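Local coordinates for T-lymphoma invasion and metastasis-inducing protein 1 (Homo sapiens, PDB 4K2P) that probably binds phosphoinositides and protein partners such as Par-3 through its PH and coiled-coil regions, in signalling linked to tight junctions, at residues A[134-137]-A[138-142]; A[190-193]-A[194-198]. The protein carries 5 engineered substitutions. All coordinates share one frame; numbering follows the deposited sequence.

Overall arrangement
Contacts 1 and 2 are short stretches of consecutive turns on successive long helices, 133-161 and 168-203. They come in series along the chain, yet the hairpin brings their centres to within about 10 Å. The two helices run antiparallel and form the coiled-coil arm that extends from the PH domain. Contact 1 lies near the start of the first helix, about 18 Å from the centre of the chain. Contact 2, about 8 Å from that centre, is more deeply buried. Direct packing joins them, with Leu137 CD2 3.7 Å from Phe195 CD1. Helix 106-128 of the PH region touches both, so the base of the arm is joined to the globular part.

Contact 1 of 2, residues A[134-137]-A[138-142]; sequences LRLL and KSEIK
Lys138 is hydrogen-bonded to Leu134 one turn back, its N lying 3.2 Å from Leu134 O with a nearly straight N-H...O angle of 166°. Its CG stands anti to the carbonyl carbon and beside the backbone N (chi1 -69°), which sends the extended chain back along the helix beside Leu134. CG and CD run past Leu134 O, and Lys138 NZ ends 4.3 Å from Leu134 CD2. The long chain carries its charge to the partly exposed border, where it also touches Gln203, a place that suits lysine.

Ser139 follows with its N 3.0 Å from Arg135 O. Both residues lie on the more exposed side of the helix, where a small hydroxyl side chain and a long charged one are well suited. Arg135 also turns its NE to a salt bridge with Asp132, three residues earlier in the chain.

Glu140 N donates to Leu136 O at 2.9 Å. The two side chains lie alongside each other and point the same way, Leu136 CD1 resting 4.0 Å from Glu140 CG. A bend at chi2 (-65°) folds the carboxylate so that its OE2 also comes near that methyl; the CG methylene of the glutamate serves as an apolar partner of the buried leucine.

Ile141 N reaches Leu137 O at 3.0 Å, and its CG1 sits 3.2 Å from the same carbonyl oxygen. Both residues are buried, and their branched hydrocarbon chains suit the inner side of a coiled coil. Lys142 N continues the ladder to Lys138 O.

This part of helix 133-161 packs between two others. Leu134 touches Leu202, Leu137 touches Phe195 and Ile141 touches Leu192, all on the antiparallel helix 168-203, whereas Leu136 meets Val124 and His128 of helix 106-128, with Glu140 also against His128.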
loop_
_atom_site.group_PDB
_atom_site.type_symbol
_atom_site.label_atom_id
_atom_site.label_comp_id
_atom_site.label_asym_id
_atom_site.label_seq_id
_atom_site.Cartn_x
_atom_site.Cartn_y
_atom_site.Cartn_z
ATOM N N LEU A 134 -19.530 -0.502 0.217
ATOM C CA LEU A 134 -19.331 -1.041 -1.128
ATOM C C LEU A 134 -19.584 -0.001 -2.218
ATOM O O LEU A 134 -18.782 0.155 -3.135
ATOM C CB LEU A 134 -20.241 -2.247 -1.350
ATOM C CG LEU A 134 -19.558 -3.454 -1.990
ATOM C CD1 LEU A 134 -18.662 -4.142 -0.971
ATOM C CD2 LEU A 134 -20.578 -4.423 -2.565
ATOM N N ARG A 135 -20.703 0.706 -2.122
ATOM C CA ARG A 135 -21.037 1.741 -3.091
ATOM C C ARG A 135 -20.008 2.853 -3.102
ATOM O O ARG A 135 -19.660 3.368 -4.159
ATOM C CB ARG A 135 -22.423 2.310 -2.801
ATOM C CG ARG A 135 -22.788 3.549 -3.612
ATOM C CD ARG A 135 -24.250 3.890 -3.399
ATOM N NE ARG A 135 -25.100 2.766 -3.779
ATOM C CZ ARG A 135 -25.566 2.556 -5.009
ATOM N NH1 ARG A 135 -25.315 3.422 -5.985
ATOM N NH2 ARG A 135 -26.317 1.496 -5.258
ATOM N N LEU A 136 -19.514 3.222 -1.925
ATOM C CA LEU A 136 -18.530 4.288 -1.841
ATOM C C LEU A 136 -17.240 3.881 -2.537
ATOM O O LEU A 136 -16.636 4.693 -3.231
ATOM C CB LEU A 136 -18.243 4.658 -0.385
ATOM C CG LEU A 136 -17.071 5.634 -0.212
ATOM C CD1 LEU A 136 -17.371 6.984 -0.853
ATOM C CD2 LEU A 136 -16.741 5.805 1.256
ATOM N N LEU A 137 -16.822 2.632 -2.355
ATOM C CA LEU A 137 -15.582 2.150 -2.962
ATOM C C LEU A 137 -15.665 2.198 -4.482
ATOM O O LEU A 137 -14.730 2.640 -5.142
ATOM C CB LEU A 137 -15.272 0.721 -2.513
ATOM C CG LEU A 137 -14.802 0.514 -1.077
ATOM C CD1 LEU A 137 -14.565 -0.969 -0.835
ATOM C CD2 LEU A 137 -13.549 1.320 -0.767
ATOM N N LYS A 138 -16.785 1.743 -5.032
ATOM C CA LYS A 138 -16.982 1.764 -6.476
ATOM C C LYS A 138 -17.013 3.192 -7.000
ATOM O O LYS A 138 -16.554 3.460 -8.106
ATOM C CB LYS A 138 -18.265 1.039 -6.858
ATOM C CG LYS A 138 -18.190 -0.456 -6.623
ATOM C CD LYS A 138 -19.510 -1.124 -6.929
ATOM C CE LYS A 138 -19.454 -2.607 -6.603
ATOM N NZ LYS A 138 -20.800 -3.235 -6.676
ATOM N N SER A 139 -17.567 4.099 -6.206
ATOM C CA SER A 139 -17.651 5.497 -6.591
ATOM C C SER A 139 -16.266 6.133 -6.658
ATOM O O SER A 139 -15.964 6.881 -7.587
ATOM C CB SER A 139 -18.533 6.261 -5.606
ATOM O OG SER A 139 -18.475 7.653 -5.862
ATOM N N GLU A 140 -15.428 5.817 -5.674
ATOM C CA GLU A 140 -14.076 6.358 -5.595
ATOM C C GLU A 140 -13.225 5.789 -6.720
ATOM O O GLU A 140 -12.297 6.434 -7.219
ATOM C CB GLU A 140 -13.452 6.039 -4.237
ATOM C CG GLU A 140 -14.056 6.820 -3.087
ATOM C CD GLU A 140 -13.801 8.314 -3.194
ATOM O OE1 GLU A 140 -12.623 8.719 -3.240
ATOM O OE2 GLU A 140 -14.782 9.084 -3.231
ATOM N N ILE A 141 -13.554 4.565 -7.109
ATOM C CA ILE A 141 -12.875 3.896 -8.200
ATOM C C ILE A 141 -13.227 4.625 -9.494
ATOM O O ILE A 141 -12.351 4.940 -10.293
ATOM C CB ILE A 141 -13.271 2.398 -8.251
ATOM C CG1 ILE A 141 -12.508 1.635 -7.164
ATOM C CG2 ILE A 141 -13.006 1.785 -9.625
ATOM C CD1 ILE A 141 -13.026 0.241 -6.898
ATOM N N LYS A 142 -14.504 4.936 -9.670
ATOM C CA LYS A 142 -14.956 5.654 -10.853
ATOM C C LYS A 142 -14.280 7.017 -10.950
ATOM O O LYS A 142 -13.868 7.441 -12.032
ATOM C CB LYS A 142 -16.474 5.826 -10.836
ATOM C CG LYS A 142 -17.253 4.548 -11.119
ATOM C CD LYS A 142 -18.750 4.822 -11.178
ATOM C CE LYS A 142 -19.562 3.542 -11.358
ATOM N NZ LYS A 142 -19.693 2.769 -10.083
#

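Contact 2 of 2, residues A[190-193]-A[194-198]; sequences MDLF and RFRCY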
loop_
_atom_site.group_PDB
_atom_site.type_symbol
_atom_site.label_atom_id
_atom_site.label_comp_id
_atom_site.label_asym_id
_atom_site.label_seq_id
_atom_site.Cartn_x
_atom_site.Cartn_y
_atom_site.Cartn_z
ATOM N N MET A 190 -1.978 3.774 -8.158
ATOM C CA MET A 190 -1.743 3.171 -6.867
ATOM C C MET A 190 -3.037 3.225 -6.037
ATOM O O MET A 190 -3.410 2.244 -5.402
ATOM C CB MET A 190 -0.598 3.889 -6.150
ATOM C CG MET A 190 -0.182 3.268 -4.841
ATOM S SD MET A 190 0.420 1.576 -5.010
ATOM C CE MET A 190 1.857 1.825 -6.064
ATOM N N ASP A 191 -3.725 4.364 -6.060
ATOM C CA ASP A 191 -4.963 4.522 -5.294
ATOM C C ASP A 191 -6.056 3.611 -5.841
ATOM O O ASP A 191 -6.814 3.008 -5.089
ATOM C CB ASP A 191 -5.430 5.977 -5.307
ATOM C CG ASP A 191 -4.611 6.865 -4.383
ATOM O OD1 ASP A 191 -4.056 6.363 -3.388
ATOM O OD2 ASP A 191 -4.516 8.074 -4.653
ATOM N N LEU A 192 -6.106 3.495 -7.160
ATOM C CA LEU A 192 -7.085 2.658 -7.840
ATOM C C LEU A 192 -6.878 1.181 -7.504
ATOM O O LEU A 192 -7.835 0.445 -7.279
ATOM C CB LEU A 192 -6.988 2.878 -9.348
ATOM C CG LEU A 192 -7.914 2.055 -10.242
ATOM C CD1 LEU A 192 -9.357 2.234 -9.842
ATOM C CD2 LEU A 192 -7.704 2.442 -11.692
ATOM N N PHE A 193 -5.624 0.755 -7.493
ATOM C CA PHE A 193 -5.262 -0.620 -7.155
ATOM C C PHE A 193 -5.675 -0.897 -5.714
ATOM O O PHE A 193 -6.220 -1.953 -5.397
ATOM C CB PHE A 193 -3.756 -0.826 -7.360
ATOM C CG PHE A 193 -3.249 -2.194 -6.982
ATOM C CD1 PHE A 193 -2.796 -2.450 -5.700
ATOM C CD2 PHE A 193 -3.176 -3.201 -7.923
ATOM C CE1 PHE A 193 -2.316 -3.695 -5.355
ATOM C CE2 PHE A 193 -2.693 -4.448 -7.589
ATOM C CZ PHE A 193 -2.259 -4.697 -6.303
ATOM N N ARG A 194 -5.432 0.085 -4.855
ATOM C CA ARG A 194 -5.725 -0.029 -3.439
ATOM C C ARG A 194 -7.227 -0.168 -3.197
ATOM O O ARG A 194 -7.660 -1.030 -2.431
ATOM C CB ARG A 194 -5.167 1.179 -2.692
ATOM C CG ARG A 194 -5.377 1.122 -1.194
ATOM C CD ARG A 194 -4.410 2.026 -0.454
ATOM N NE ARG A 194 -4.548 3.433 -0.835
ATOM C CZ ARG A 194 -5.495 4.248 -0.382
ATOM N NH1 ARG A 194 -6.424 3.800 0.447
ATOM N NH2 ARG A 194 -5.532 5.514 -0.780
ATOM N N PHE A 195 -8.026 0.668 -3.852
ATOM C CA PHE A 195 -9.468 0.601 -3.675
ATOM C C PHE A 195 -9.996 -0.696 -4.252
ATOM O O PHE A 195 -10.953 -1.260 -3.733
ATOM C CB PHE A 195 -10.169 1.806 -4.306
ATOM C CG PHE A 195 -10.072 3.056 -3.479
ATOM C CD1 PHE A 195 -10.728 3.143 -2.268
ATOM C CD2 PHE A 195 -9.331 4.139 -3.906
ATOM C CE1 PHE A 195 -10.646 4.287 -1.495
ATOM C CE2 PHE A 195 -9.246 5.288 -3.132
ATOM C CZ PHE A 195 -9.903 5.357 -1.927
ATOM N N ARG A 196 -9.363 -1.187 -5.311
ATOM C CA ARG A 196 -9.768 -2.460 -5.892
ATOM C C ARG A 196 -9.420 -3.620 -4.965
ATOM O O ARG A 196 -10.081 -4.657 -4.977
ATOM C CB ARG A 196 -9.121 -2.655 -7.258
ATOM C CG ARG A 196 -9.836 -1.912 -8.361
ATOM C CD ARG A 196 -9.138 -2.063 -9.693
ATOM N NE ARG A 196 -9.896 -1.401 -10.749
ATOM C CZ ARG A 196 -9.378 -0.933 -11.879
ATOM N NH1 ARG A 196 -8.074 -1.027 -12.112
ATOM N NH2 ARG A 196 -10.169 -0.358 -12.774
ATOM N N CYS A 197 -8.380 -3.448 -4.164
ATOM C CA CYS A 197 -8.046 -4.446 -3.166
ATOM C C CYS A 197 -9.125 -4.472 -2.092
ATOM O O CYS A 197 -9.569 -5.544 -1.669
ATOM C CB CYS A 197 -6.685 -4.161 -2.533
ATOM S SG CYS A 197 -5.275 -4.638 -3.537
ATOM N N TYR A 198 -9.537 -3.287 -1.647
ATOM C CA TYR A 198 -10.551 -3.165 -0.596
ATOM C C TYR A 198 -11.866 -3.759 -1.057
ATOM O O TYR A 198 -12.540 -4.480 -0.324
ATOM C CB TYR A 198 -10.776 -1.703 -0.218
ATOM C CG TYR A 198 -9.584 -0.989 0.368
ATOM C CD1 TYR A 198 -8.402 -1.665 0.674
ATOM C CD2 TYR A 198 -9.644 0.370 0.616
ATOM C CE1 TYR A 198 -7.321 -0.989 1.215
ATOM C CE2 TYR A 198 -8.584 1.043 1.148
ATOM C CZ TYR A 198 -7.419 0.368 1.441
ATOM O OH TYR A 198 -6.375 1.077 1.979
HETATM O O HOH W 1 -2.242 4.608 -2.217
#
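Asp191 OD1 is gripped twice: Arg194 NH2 donates to it at 3.1 Å in a salt bridge, and a water gives it a hydrogen bond at 2.8 Å. That water also accepts from Arg194 NE at 2.9 Å, bridging the two residues. The guanidinium and carboxylate planes stand perpendicular, and NH2 meets OD1 from above the carboxylate plane. A bend at chi3 (60°) turns the arginine head toward the aspartate; its NH1 donates to Tyr198 OH at 3.1 Å, nearly in the guanidinium plane. Tyr198 OH also hydrogen-bonds to Ser74 O, so the tyrosine ties the helix to the residues before strand 75-78 of the PH domain, and Arg194 NH1 adds a weak hydrogen bond to Asn73. A leucine in place of Arg194 would probably leave the Asp191 carboxylate without its charge partner and Tyr198 OH without this donor.

Helix 168-203 is the second helix of the antiparallel coiled-coil hairpin. Cys197 SG lies 4.2 Å from the centroid of the Phe193 ring, an oblique sulfur-aromatic contact in which a small, polarisable side chain fits beside a large ring; both also touch Gln77. Leu192 covers one face of the Arg196 guanidinium, its CD2 3.5 Å from Arg196 NH1, while Arg196 NH2 forms a salt bridge with Glu145 on helix 133-161. Phe195, broad and apolar, fills the interface between Val124 and Leu144.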